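Long-range contacts in putative vitamin-B12 independent methionine synthase family protein (Listeria monocytogenes, PDB 1YPX), which may transfer a methyl group from 5-methyltetrahydropteroyltriglutamate to homocysteine with the help of zinc, as cobalamin-independent methionine synthases do: residues A[181-186]-A[231-236]; A[107-112]-A[163-168]; A[255-260]-A[282-287]; A[330-335]-A[355-360]. All coordinates share one frame; numbering follows the deposited sequence.

Overall arrangement
The four contacts follow one another along the chain; none nests in or crosses another. Interaction 2 comes first, closing the loop from strand 108-110 to helix 158-178 at the barrel's periphery. That helix leads into strand 183-188, where interaction 1 closes the excursion through helix 213-224 by pairing this strand with strand 233-238 in the parallel sheet. Strand 233-238 leads to helix 258-261, part of interaction 3, and Met236 CE packs against Leu260 CD2 at 3.4 Å. Interaction 3 closes the loop around strand 268-272. Interaction 4 closes last, laying helix 347-364 against strand 328-332, and lies across the chain's centre from interaction 2, about 36 Å between centres.

Interaction 1. Residues A[181-186]-A[231-236]; sequences CRYLQL and DMVITM
Leu184 and Leu186 meet Ile234 and Met236 on one face of a pair of parallel strands, and their hydrocarbon bulk suits a buried sheet surface. Leu184 CB lies beside Ile234 CG1. Leu186 CD2 reaches diagonally to Ile234 CG2, 4.1 Å away, while Leu186 CB neighbours the selenium of Met236, a selenomethionine. Beneath this layer the strands run 4.6 Å apart, 25° from exactly parallel. Leu184 bonds to both neighbours of Ile234: its N donates a hydrogen bond to Val233 O (2.9 Å) and its O accepts one from Thr235 N (2.9 Å). Arg182 O and Leu186 N extend the ladder to Val233 N and Thr235 O. Tyr183, Val233, Gln185 and Thr235 point to the other face. With chi1 at 55°, Thr235 OG1 sits between its own backbone N and carbonyl carbon, from where it donates to Gln185 OE1 (2.8 Å), in the amide plane and on a lone pair. The same OG1 lies at the edge of the Tyr183 ring, 3.4 Å from Tyr183 CE2. Lys134 also binds Gln185 OE1, and Asp10 and Lys134 hold the Tyr183 hydroxyl, satisfying these buried polar ends. Just before the strands begin, Arg182 NE forms a salt bridge with Asp231 OD1 (3.0 Å), opposite charges suiting this more open edge. Tyr177 serves both, its hydroxyl bonded to Asp231 OD2 and its ring in a cation-pi contact with Arg182. In the TIM-barrel-like sheet, strands 132-138 and 268-272 flank the pair; Ile173 of helix 158-178 covers Leu184 and Ile234, while Phe270 packs on Tyr183, Gln185 and Thr235.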
loop_
_atom_site.group_PDB
_atom_site.type_symbol
_atom_site.label_atom_id
_atom_site.label_comp_id
_atom_site.label_asym_id
_atom_site.label_seq_id
_atom_site.Cartn_x
_atom_site.Cartn_y
_atom_site.Cartn_z
ATOM N N CYS A 181 13.791 5.055 4.048
ATOM C CA CYS A 181 12.793 4.477 3.173
ATOM C C CYS A 181 12.772 5.173 1.820
ATOM O O CYS A 181 12.679 6.399 1.746
ATOM C CB CYS A 181 11.417 4.566 3.832
ATOM S SG CYS A 181 10.081 3.674 2.983
ATOM N N ARG A 182 12.854 4.389 0.745
ATOM C CA ARG A 182 12.844 4.940 -0.613
ATOM C C ARG A 182 11.722 4.365 -1.435
ATOM O O ARG A 182 11.687 4.547 -2.648
ATOM C CB ARG A 182 14.177 4.673 -1.316
ATOM C CG ARG A 182 14.996 5.933 -1.518
ATOM C CD ARG A 182 15.086 6.674 -0.207
ATOM N NE ARG A 182 16.377 7.295 0.004
ATOM C CZ ARG A 182 16.708 7.918 1.125
ATOM N NH1 ARG A 182 15.828 7.989 2.115
ATOM N NH2 ARG A 182 17.914 8.464 1.253
ATOM N N TYR A 183 10.812 3.671 -0.759
ATOM C CA TYR A 183 9.659 3.054 -1.404
ATOM C C TYR A 183 8.519 2.932 -0.372
ATOM O O TYR A 183 8.490 1.995 0.442
ATOM C CB TYR A 183 10.071 1.680 -1.961
ATOM C CG TYR A 183 9.084 1.011 -2.895
ATOM C CD1 TYR A 183 9.376 -0.218 -3.480
ATOM C CD2 TYR A 183 7.829 1.552 -3.125
ATOM C CE1 TYR A 183 8.434 -0.896 -4.258
ATOM C CE2 TYR A 183 6.880 0.886 -3.897
ATOM C CZ TYR A 183 7.184 -0.341 -4.456
ATOM O OH TYR A 183 6.231 -1.032 -5.173
ATOM N N LEU A 184 7.606 3.905 -0.420
ATOM C CA LEU A 184 6.446 3.978 0.469
ATOM C C LEU A 184 5.138 3.813 -0.310
ATOM O O LEU A 184 4.954 4.403 -1.373
ATOM C CB LEU A 184 6.407 5.332 1.200
ATOM C CG LEU A 184 5.472 5.385 2.427
ATOM C CD1 LEU A 184 6.098 4.556 3.550
ATOM C CD2 LEU A 184 5.260 6.827 2.898
ATOM N N GLN A 185 4.220 3.030 0.241
ATOM C CA GLN A 185 2.949 2.776 -0.404
ATOM C C GLN A 185 1.734 3.135 0.460
ATOM O O GLN A 185 1.641 2.757 1.637
ATOM C CB GLN A 185 2.878 1.309 -0.822
ATOM C CG GLN A 185 1.491 0.862 -1.233
ATOM C CD GLN A 185 1.526 -0.310 -2.180
ATOM O OE1 GLN A 185 2.153 -0.240 -3.237
ATOM N NE2 GLN A 185 0.854 -1.396 -1.810
ATOM N N LEU A 186 0.805 3.869 -0.145
ATOM C CA LEU A 186 -0.423 4.295 0.521
ATOM C C LEU A 186 -1.556 3.336 0.163
ATOM O O LEU A 186 -1.934 3.219 -1.002
ATOM C CB LEU A 186 -0.782 5.717 0.080
ATOM C CG LEU A 186 -0.252 6.933 0.879
ATOM C CD1 LEU A 186 1.055 6.611 1.601
ATOM C CD2 LEU A 186 -0.060 8.110 -0.066
ATOM N N ASP A 231 14.318 11.033 -4.742
ATOM C CA ASP A 231 14.673 9.607 -4.828
ATOM C C ASP A 231 13.721 8.659 -4.107
ATOM O O ASP A 231 13.987 7.460 -4.014
ATOM C CB ASP A 231 16.075 9.368 -4.269
ATOM C CG ASP A 231 16.194 9.781 -2.817
ATOM O OD1 ASP A 231 17.140 9.331 -2.126
ATOM O OD2 ASP A 231 15.337 10.569 -2.367
HETATM N N MSE A 232 12.629 9.187 -3.573
HETATM C CA MSE A 232 11.680 8.333 -2.887
HETATM C C MSE A 232 10.488 8.063 -3.798
HETATM O O MSE A 232 9.991 8.966 -4.475
HETATM C CB MSE A 232 11.217 8.976 -1.581
HETATM C CG MSE A 232 10.260 8.093 -0.784
HETATM SE SE MSE A 232 9.549 8.941 0.823
HETATM C CE MSE A 232 8.680 10.409 -0.046
ATOM N N VAL A 233 10.040 6.812 -3.822
ATOM C CA VAL A 233 8.903 6.417 -4.650
ATOM C C VAL A 233 7.668 6.273 -3.751
ATOM O O VAL A 233 7.732 5.699 -2.663
ATOM C CB VAL A 233 9.202 5.068 -5.382
ATOM C CG1 VAL A 233 8.018 4.651 -6.249
ATOM C CG2 VAL A 233 10.454 5.195 -6.237
ATOM N N ILE A 234 6.547 6.827 -4.189
ATOM C CA ILE A 234 5.329 6.705 -3.414
ATOM C C ILE A 234 4.223 6.135 -4.271
ATOM O O ILE A 234 3.624 6.831 -5.085
ATOM C CB ILE A 234 4.882 8.042 -2.817
ATOM C CG1 ILE A 234 5.898 8.469 -1.736
ATOM C CG2 ILE A 234 3.456 7.902 -2.250
ATOM C CD1 ILE A 234 5.466 9.644 -0.835
ATOM N N THR A 235 3.972 4.848 -4.098
ATOM C CA THR A 235 2.944 4.168 -4.857
ATOM C C THR A 235 1.656 4.141 -4.064
ATOM O O THR A 235 1.648 4.284 -2.833
ATOM C CB THR A 235 3.340 2.708 -5.162
ATOM O OG1 THR A 235 3.658 2.016 -3.935
ATOM C CG2 THR A 235 4.518 2.673 -6.120
HETATM N N MSE A 236 0.563 3.925 -4.778
HETATM C CA MSE A 236 -0.739 3.878 -4.146
HETATM C C MSE A 236 -1.499 2.613 -4.466
HETATM O O MSE A 236 -1.689 2.282 -5.625
HETATM C CB MSE A 236 -1.572 5.071 -4.600
HETATM C CG MSE A 236 -2.922 5.172 -3.921
HETATM SE SE MSE A 236 -3.278 6.983 -3.319
HETATM C CE MSE A 236 -4.923 7.328 -4.305
#

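Interaction 2. Residues A[107-112]-A[163-168]; sequences GPIDFT and NDLATA
Phe111 meets Ala168 through its CB, 3.5 Å from Ala168 O, and CG and CD2 of its ring are about 4.0 Å from the same Ala168 O. CG is anti to the backbone N (chi1 -179°), leading away from Ala168; the side chain touches Ala172 and Ala175, small residues farther along the same helix. The two carboxylates find their partners outside this pair of segments, apart from a weak bond that Asp110 OD1 accepts from Phe111 N (2.8 Å). Asp110 OD1 also forms a salt bridge with Lys171, so this acid ties the strand end to the helix. Asp164 touches Ile109 with its CB alone, 3.9 Å from Ile109 O, while its OD1 is bonded to the hydroxyl of Tyr154, which also binds Ile109 N. The apolar centre is Ile109. Its CG2, anti to the backbone N, touches Ala168 CB at 3.6 Å and Leu165 CD1 at 4.0 Å. Alanine suits this place because its single methyl allows close approach: Ala168 CB is also 4.1 Å from Asp110 CA. Strand and helix run almost alongside each other, their axes 6.8 Å apart and 19° from parallel. Strand 108-110 follows a corner at Gly107, beyond strand 103-106 of the small mixed sheet, and helix 158-178 is packed through Leu165 and Ala166 against Leu220 and Glu223 of helix 213-224.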
loop_
_atom_site.group_PDB
_atom_site.type_symbol
_atom_site.label_atom_id
_atom_site.label_comp_id
_atom_site.label_asym_id
_atom_site.label_seq_id
_atom_site.Cartn_x
_atom_site.Cartn_y
_atom_site.Cartn_z
ATOM N N GLY A 107 -8.310 15.162 19.228
ATOM C CA GLY A 107 -7.409 16.270 19.463
ATOM C C GLY A 107 -6.733 16.652 18.174
ATOM O O GLY A 107 -6.946 15.999 17.161
ATOM N N PRO A 108 -5.907 17.699 18.178
ATOM C CA PRO A 108 -5.193 18.170 16.990
ATOM C C PRO A 108 -4.236 17.120 16.400
ATOM O O PRO A 108 -3.308 16.678 17.070
ATOM C CB PRO A 108 -4.471 19.415 17.507
ATOM C CG PRO A 108 -4.197 19.066 18.939
ATOM C CD PRO A 108 -5.517 18.477 19.366
ATOM N N ILE A 109 -4.481 16.738 15.146
ATOM C CA ILE A 109 -3.682 15.738 14.426
ATOM C C ILE A 109 -2.202 16.116 14.348
ATOM O O ILE A 109 -1.858 17.244 13.990
ATOM C CB ILE A 109 -4.175 15.554 12.951
ATOM C CG1 ILE A 109 -5.697 15.325 12.897
ATOM C CG2 ILE A 109 -3.446 14.389 12.308
ATOM C CD1 ILE A 109 -6.168 14.004 13.502
ATOM N N ASP A 110 -1.319 15.170 14.660
ATOM C CA ASP A 110 0.100 15.456 14.586
ATOM C C ASP A 110 0.957 14.202 14.602
ATOM O O ASP A 110 0.484 13.111 14.916
ATOM C CB ASP A 110 0.500 16.398 15.723
ATOM C CG ASP A 110 1.884 16.999 15.523
ATOM O OD1 ASP A 110 2.324 17.143 14.362
ATOM O OD2 ASP A 110 2.527 17.350 16.528
ATOM N N PHE A 111 2.224 14.367 14.245
ATOM C CA PHE A 111 3.154 13.256 14.210
ATOM C C PHE A 111 4.412 13.670 14.963
ATOM O O PHE A 111 4.919 14.775 14.780
ATOM C CB PHE A 111 3.481 12.910 12.752
ATOM C CG PHE A 111 4.417 11.746 12.592
ATOM C CD1 PHE A 111 5.737 11.823 13.047
ATOM C CD2 PHE A 111 3.988 10.576 11.985
ATOM C CE1 PHE A 111 6.613 10.756 12.904
ATOM C CE2 PHE A 111 4.852 9.505 11.834
ATOM C CZ PHE A 111 6.176 9.594 12.298
ATOM N N THR A 112 4.914 12.780 15.809
ATOM C CA THR A 112 6.114 13.070 16.579
ATOM C C THR A 112 7.008 11.853 16.648
ATOM O O THR A 112 8.124 11.844 16.127
ATOM C CB THR A 112 5.764 13.473 18.011
ATOM O OG1 THR A 112 5.075 14.726 17.994
ATOM C CG2 THR A 112 7.023 13.590 18.850
ATOM N N ASN A 163 -5.865 20.114 6.574
ATOM C CA ASN A 163 -4.522 20.682 6.641
ATOM C C ASN A 163 -3.605 19.960 7.629
ATOM O O ASN A 163 -2.553 19.472 7.237
ATOM C CB ASN A 163 -4.581 22.169 6.993
ATOM C CG ASN A 163 -5.387 22.975 5.993
ATOM O OD1 ASN A 163 -5.434 24.207 6.071
ATOM N ND2 ASN A 163 -6.034 22.285 5.049
ATOM N N ASP A 164 -4.002 19.891 8.896
ATOM C CA ASP A 164 -3.188 19.241 9.923
ATOM C C ASP A 164 -2.853 17.805 9.546
ATOM O O ASP A 164 -1.709 17.369 9.691
ATOM C CB ASP A 164 -3.908 19.241 11.287
ATOM C CG ASP A 164 -4.188 20.653 11.827
ATOM O OD1 ASP A 164 -4.681 20.763 12.978
ATOM O OD2 ASP A 164 -3.923 21.655 11.116
ATOM N N LEU A 165 -3.859 17.069 9.081
ATOM C CA LEU A 165 -3.683 15.680 8.686
ATOM C C LEU A 165 -2.599 15.561 7.598
ATOM O O LEU A 165 -1.782 14.636 7.626
ATOM C CB LEU A 165 -5.031 15.096 8.216
ATOM C CG LEU A 165 -5.112 13.641 7.725
ATOM C CD1 LEU A 165 -4.687 12.701 8.843
ATOM C CD2 LEU A 165 -6.528 13.301 7.265
ATOM N N ALA A 166 -2.578 16.502 6.658
ATOM C CA ALA A 166 -1.578 16.508 5.588
ATOM C C ALA A 166 -0.157 16.782 6.132
ATOM O O ALA A 166 0.813 16.167 5.676
ATOM C CB ALA A 166 -1.962 17.553 4.523
ATOM N N THR A 167 -0.035 17.710 7.090
ATOM C CA THR A 167 1.257 18.018 7.694
ATOM C C THR A 167 1.660 16.815 8.520
ATOM O O THR A 167 2.834 16.447 8.573
ATOM C CB THR A 167 1.203 19.253 8.644
ATOM O OG1 THR A 167 0.987 20.441 7.880
ATOM C CG2 THR A 167 2.513 19.409 9.415
ATOM N N ALA A 168 0.691 16.194 9.179
ATOM C CA ALA A 168 1.002 15.008 9.970
ATOM C C ALA A 168 1.639 13.997 9.017
ATOM O O ALA A 168 2.561 13.270 9.400
ATOM C CB ALA A 168 -0.262 14.423 10.594
#

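Interaction 3. Residues A[255-260]-A[282-287]; sequences PVAETL and APLKYV. With PO4 (phosphate ion), chain B.
Ala257 and Leu284 make the apolar part of this contact: Ala257, the residue at the N-cap position just before helix 258-261, brings its CB to 3.6 Å from Leu284 CB. A methyl group suits the place, since Ala257 CA and Leu284 CA are 5.9 Å apart, and leucine offers it hydrocarbon. The second kind of contact is polar against aromatic. Glu258, its flexible chain bent at chi2 (-64°), brings its carboxylate over one face of the Tyr286 ring on the more exposed side, with OE1 about 3.0 Å above the plane and offset toward the rim. Carboxylate and ring planes are turned 72° from each other, and OE2 is nearest Tyr286 CZ. A phosphate ion, probably from the crystallisation liquor, is bound beside segment 282-287: Lys285 NZ donates to its O3 at 3.0 Å, Tyr273 OH binds it too, and Leu284 CB lies against O4. Lys285 also makes a cation-pi contact with Phe261, at the end of the helix that begins in the other segment. Segment 255-260 follows strand 233-238 and segment 282-287 follows strand 268-272; the pairing therefore joins loop regions beyond the C-terminal ends of adjacent strands, the side on which TIM barrels place their active sites.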
loop_
_atom_site.group_PDB
_atom_site.type_symbol
_atom_site.label_atom_id
_atom_site.label_comp_id
_atom_site.label_asym_id
_atom_site.label_seq_id
_atom_site.Cartn_x
_atom_site.Cartn_y
_atom_site.Cartn_z
ATOM N N PRO A 255 -15.261 5.883 -12.651
ATOM C CA PRO A 255 -15.449 7.187 -12.009
ATOM C C PRO A 255 -14.155 7.753 -11.428
ATOM O O PRO A 255 -13.618 8.751 -11.925
ATOM C CB PRO A 255 -16.495 6.896 -10.933
ATOM C CG PRO A 255 -16.274 5.441 -10.622
ATOM C CD PRO A 255 -16.074 4.848 -11.985
ATOM N N VAL A 256 -13.661 7.105 -10.377
ATOM C CA VAL A 256 -12.433 7.522 -9.715
ATOM C C VAL A 256 -11.224 7.146 -10.543
ATOM O O VAL A 256 -10.294 6.524 -10.049
ATOM C CB VAL A 256 -12.306 6.874 -8.321
ATOM C CG1 VAL A 256 -13.444 7.353 -7.431
ATOM C CG2 VAL A 256 -12.329 5.356 -8.441
ATOM N N ALA A 257 -11.242 7.538 -11.809
ATOM C CA ALA A 257 -10.146 7.229 -12.709
ATOM C C ALA A 257 -9.599 8.501 -13.330
ATOM O O ALA A 257 -8.474 8.524 -13.830
ATOM C CB ALA A 257 -10.620 6.287 -13.792
ATOM N N GLU A 258 -10.403 9.560 -13.293
ATOM C CA GLU A 258 -10.010 10.849 -13.860
ATOM C C GLU A 258 -9.037 11.576 -12.943
ATOM O O GLU A 258 -7.931 11.935 -13.353
ATOM C CB GLU A 258 -11.250 11.715 -14.076
ATOM C CG GLU A 258 -12.393 10.987 -14.769
ATOM C CD GLU A 258 -12.054 10.556 -16.189
ATOM O OE1 GLU A 258 -11.109 9.751 -16.358
ATOM O OE2 GLU A 258 -12.739 11.021 -17.131
ATOM N N THR A 259 -9.460 11.784 -11.699
ATOM C CA THR A 259 -8.650 12.477 -10.700
ATOM C C THR A 259 -7.525 11.591 -10.156
ATOM O O THR A 259 -6.516 12.090 -9.658
ATOM C CB THR A 259 -9.526 12.955 -9.514
ATOM O OG1 THR A 259 -9.683 11.888 -8.569
ATOM C CG2 THR A 259 -10.911 13.379 -10.010
ATOM N N LEU A 260 -7.716 10.276 -10.256
ATOM C CA LEU A 260 -6.734 9.312 -9.781
ATOM C C LEU A 260 -5.509 9.199 -10.682
ATOM O O LEU A 260 -4.373 9.251 -10.213
ATOM C CB LEU A 260 -7.372 7.927 -9.625
ATOM C CG LEU A 260 -7.671 7.459 -8.195
ATOM C CD1 LEU A 260 -8.116 6.007 -8.205
ATOM C CD2 LEU A 260 -6.426 7.605 -7.340
ATOM N N ALA A 282 -10.775 -1.093 -20.185
ATOM C CA ALA A 282 -11.228 0.150 -19.570
ATOM C C ALA A 282 -10.327 1.296 -20.045
ATOM O O ALA A 282 -9.200 1.442 -19.573
ATOM C CB ALA A 282 -11.186 0.023 -18.050
ATOM N N PRO A 283 -10.805 2.106 -21.009
ATOM C CA PRO A 283 -10.033 3.237 -21.541
ATOM C C PRO A 283 -9.868 4.369 -20.526
ATOM O O PRO A 283 -9.387 5.462 -20.850
ATOM C CB PRO A 283 -10.843 3.666 -22.766
ATOM C CG PRO A 283 -12.247 3.317 -22.389
ATOM C CD PRO A 283 -12.079 1.955 -21.739
ATOM N N LEU A 284 -10.269 4.089 -19.292
ATOM C CA LEU A 284 -10.172 5.071 -18.226
ATOM C C LEU A 284 -8.727 5.500 -17.988
ATOM O O LEU A 284 -8.460 6.377 -17.165
ATOM C CB LEU A 284 -10.775 4.514 -16.929
ATOM C CG LEU A 284 -12.275 4.216 -16.956
ATOM C CD1 LEU A 284 -13.065 5.421 -17.513
ATOM C CD2 LEU A 284 -12.502 2.998 -17.811
ATOM N N LYS A 285 -7.797 4.898 -18.717
ATOM C CA LYS A 285 -6.395 5.233 -18.553
ATOM C C LYS A 285 -6.093 6.657 -19.017
ATOM O O LYS A 285 -5.557 6.877 -20.105
ATOM C CB LYS A 285 -5.523 4.231 -19.307
ATOM C CG LYS A 285 -6.035 2.792 -19.233
ATOM C CD LYS A 285 -6.233 2.313 -17.810
ATOM C CE LYS A 285 -4.918 2.185 -17.079
ATOM N NZ LYS A 285 -5.152 1.955 -15.627
ATOM N N TYR A 286 -6.454 7.621 -18.174
ATOM C CA TYR A 286 -6.220 9.033 -18.442
ATOM C C TYR A 286 -4.785 9.369 -18.048
ATOM O O TYR A 286 -4.431 10.527 -17.815
ATOM C CB TYR A 286 -7.196 9.890 -17.633
ATOM C CG TYR A 286 -8.484 10.207 -18.360
ATOM C CD1 TYR A 286 -9.368 9.188 -18.739
ATOM C CD2 TYR A 286 -8.815 11.530 -18.686
ATOM C CE1 TYR A 286 -10.553 9.481 -19.428
ATOM C CE2 TYR A 286 -9.998 11.837 -19.374
ATOM C CZ TYR A 286 -10.861 10.810 -19.740
ATOM O OH TYR A 286 -12.032 11.108 -20.401
ATOM N N VAL A 287 -3.961 8.337 -17.962
ATOM C CA VAL A 287 -2.571 8.527 -17.600
ATOM C C VAL A 287 -1.779 9.034 -18.802
ATOM O O VAL A 287 -1.491 8.290 -19.736
ATOM C CB VAL A 287 -1.967 7.207 -17.052
ATOM C CG1 VAL A 287 -2.439 6.033 -17.890
ATOM C CG2 VAL A 287 -0.451 7.288 -17.036
HETATM P P PO4 B . -8.790 0.453 -15.628
HETATM O O1 PO4 B . -8.227 -0.481 -16.543
HETATM O O2 PO4 B . -10.001 -0.051 -15.000
HETATM O O3 PO4 B . -7.679 0.807 -14.533
HETATM O O4 PO4 B . -9.046 1.844 -16.158
#

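Interaction 4. Residues A[330-335]-A[355-360]; sequences LSPQCG and RYVVRL
Leu330 and Pro332 pack against Val357 in a beta-alpha unit of the TIM-barrel-like fold, where helix 347-364 returns antiparallel to strand 328-332. The axes lie 8.3 Å apart at an angle of 166°. Leu330 has CG anti to the backbone N (chi1 -180°), directed to the helix, and its CD2 branch touches Leu360 CB at 3.7 Å. Val357 uses its two branches separately: CG1 comes to Ser331 CA at 4.1 Å, and CG2 meets Pro332 CD at 3.8 Å, the Pro332 and Val357 side chains crossing at about a right angle. Branched aliphatic side chains suit this interface, one turn of helix presenting both Val357 and Leu360 to the strand. Farther out, Ile299 of the adjacent strand 293-299 touches Leu330, Pro332 and Val357, and Trp365 covers Leu330. Beyond the strand, Cys334 N is bonded to Ser301 OG; Cys334 may, with His237 and Cys239, form an unoccupied metal site, consistent with the zinc binding of the family. Ser331 points away from the helix and touches Phe270 and Val295, and its OG donates to Pro332 O at 2.8 Å from above the carbonyl plane, 36° out of it.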
loop_
_atom_site.group_PDB
_atom_site.type_symbol
_atom_site.label_atom_id
_atom_site.label_comp_id
_atom_site.label_asym_id
_atom_site.label_seq_id
_atom_site.Cartn_x
_atom_site.Cartn_y
_atom_site.Cartn_z
ATOM N N LEU A 330 3.405 -5.686 -13.143
ATOM C CA LEU A 330 2.571 -6.818 -12.813
ATOM C C LEU A 330 2.674 -7.128 -11.322
ATOM O O LEU A 330 3.638 -6.738 -10.656
ATOM C CB LEU A 330 3.047 -8.014 -13.622
ATOM C CG LEU A 330 2.305 -9.334 -13.435
ATOM C CD1 LEU A 330 0.876 -9.165 -13.880
ATOM C CD2 LEU A 330 3.006 -10.432 -14.236
ATOM N N SER A 331 1.683 -7.837 -10.799
ATOM C CA SER A 331 1.679 -8.197 -9.390
ATOM C C SER A 331 0.422 -8.954 -9.151
ATOM O O SER A 331 -0.417 -9.055 -10.033
ATOM C CB SER A 331 1.596 -6.962 -8.518
ATOM O OG SER A 331 0.255 -6.502 -8.493
ATOM N N PRO A 332 0.275 -9.517 -7.951
ATOM C CA PRO A 332 -0.973 -10.244 -7.711
ATOM C C PRO A 332 -2.016 -9.158 -7.395
ATOM O O PRO A 332 -1.640 -8.023 -7.122
ATOM C CB PRO A 332 -0.624 -11.172 -6.545
ATOM C CG PRO A 332 0.528 -10.493 -5.864
ATOM C CD PRO A 332 1.313 -9.846 -6.958
ATOM N N GLN A 333 -3.306 -9.484 -7.475
ATOM C CA GLN A 333 -4.380 -8.507 -7.245
ATOM C C GLN A 333 -4.336 -7.707 -5.934
ATOM O O GLN A 333 -4.553 -6.494 -5.943
ATOM C CB GLN A 333 -5.756 -9.183 -7.406
ATOM C CG GLN A 333 -5.999 -10.355 -6.460
ATOM C CD GLN A 333 -7.389 -10.963 -6.593
ATOM O OE1 GLN A 333 -7.811 -11.355 -7.684
ATOM N NE2 GLN A 333 -8.101 -11.054 -5.473
ATOM N N CYS A 334 -4.075 -8.375 -4.813
ATOM C CA CYS A 334 -3.985 -7.707 -3.512
ATOM C C CYS A 334 -2.832 -8.341 -2.740
ATOM O O CYS A 334 -2.036 -9.101 -3.301
ATOM C CB CYS A 334 -5.289 -7.866 -2.704
ATOM S SG CYS A 334 -5.420 -6.817 -1.190
ATOM N N GLY A 335 -2.741 -8.012 -1.456
ATOM C CA GLY A 335 -1.699 -8.569 -0.617
ATOM C C GLY A 335 -2.219 -9.859 -0.025
ATOM O O GLY A 335 -3.392 -9.952 0.320
ATOM N N ARG A 355 6.671 -16.364 -7.530
ATOM C CA ARG A 355 7.690 -16.759 -8.483
ATOM C C ARG A 355 7.008 -16.684 -9.849
ATOM O O ARG A 355 7.647 -16.453 -10.878
ATOM C CB ARG A 355 8.151 -18.190 -8.193
ATOM C CG ARG A 355 8.085 -18.575 -6.715
ATOM C CD ARG A 355 8.713 -19.942 -6.441
ATOM N NE ARG A 355 10.158 -19.853 -6.250
ATOM C CZ ARG A 355 10.769 -20.040 -5.083
ATOM N NH1 ARG A 355 12.098 -19.939 -4.992
ATOM N NH2 ARG A 355 10.045 -20.342 -4.009
ATOM N N TYR A 356 5.694 -16.877 -9.849
ATOM C CA TYR A 356 4.914 -16.814 -11.082
ATOM C C TYR A 356 4.936 -15.365 -11.599
ATOM O O TYR A 356 5.061 -15.120 -12.803
ATOM C CB TYR A 356 3.480 -17.273 -10.804
ATOM C CG TYR A 356 2.616 -17.460 -12.034
ATOM C CD1 TYR A 356 1.301 -17.002 -12.045
ATOM C CD2 TYR A 356 3.087 -18.140 -13.161
ATOM C CE1 TYR A 356 0.471 -17.213 -13.131
ATOM C CE2 TYR A 356 2.257 -18.358 -14.261
ATOM C CZ TYR A 356 0.946 -17.892 -14.234
ATOM O OH TYR A 356 0.096 -18.123 -15.292
ATOM N N VAL A 357 4.811 -14.412 -10.677
ATOM C CA VAL A 357 4.864 -12.995 -11.020
ATOM C C VAL A 357 6.271 -12.676 -11.545
ATOM O O VAL A 357 6.430 -11.970 -12.538
ATOM C CB VAL A 357 4.585 -12.110 -9.784
ATOM C CG1 VAL A 357 4.877 -10.654 -10.117
ATOM C CG2 VAL A 357 3.129 -12.277 -9.322
ATOM N N VAL A 358 7.290 -13.207 -10.873
ATOM C CA VAL A 358 8.678 -12.979 -11.274
ATOM C C VAL A 358 9.003 -13.555 -12.654
ATOM O O VAL A 358 9.755 -12.953 -13.423
ATOM C CB VAL A 358 9.693 -13.605 -10.266
ATOM C CG1 VAL A 358 11.110 -13.445 -10.799
ATOM C CG2 VAL A 358 9.568 -12.940 -8.891
ATOM N N ARG A 359 8.454 -14.725 -12.953
ATOM C CA ARG A 359 8.693 -15.383 -14.235
ATOM C C ARG A 359 7.987 -14.639 -15.359
ATOM O O ARG A 359 8.593 -14.299 -16.380
ATOM C CB ARG A 359 8.182 -16.818 -14.158
ATOM C CG ARG A 359 8.422 -17.691 -15.381
ATOM C CD ARG A 359 7.598 -18.957 -15.193
ATOM N NE ARG A 359 7.437 -19.219 -13.754
ATOM C CZ ARG A 359 6.466 -19.952 -13.228
ATOM N NH1 ARG A 359 6.403 -20.116 -11.913
ATOM N NH2 ARG A 359 5.557 -20.508 -14.028
ATOM N N LEU A 360 6.697 -14.383 -15.163
ATOM C CA LEU A 360 5.916 -13.671 -16.162
ATOM C C LEU A 360 6.520 -12.311 -16.512
ATOM O O LEU A 360 6.720 -11.997 -17.680
ATOM C CB LEU A 360 4.472 -13.500 -15.672
ATOM C CG LEU A 360 3.485 -14.639 -15.978
ATOM C CD1 LEU A 360 3.188 -14.619 -17.472
ATOM C CD2 LEU A 360 4.040 -16.006 -15.562
#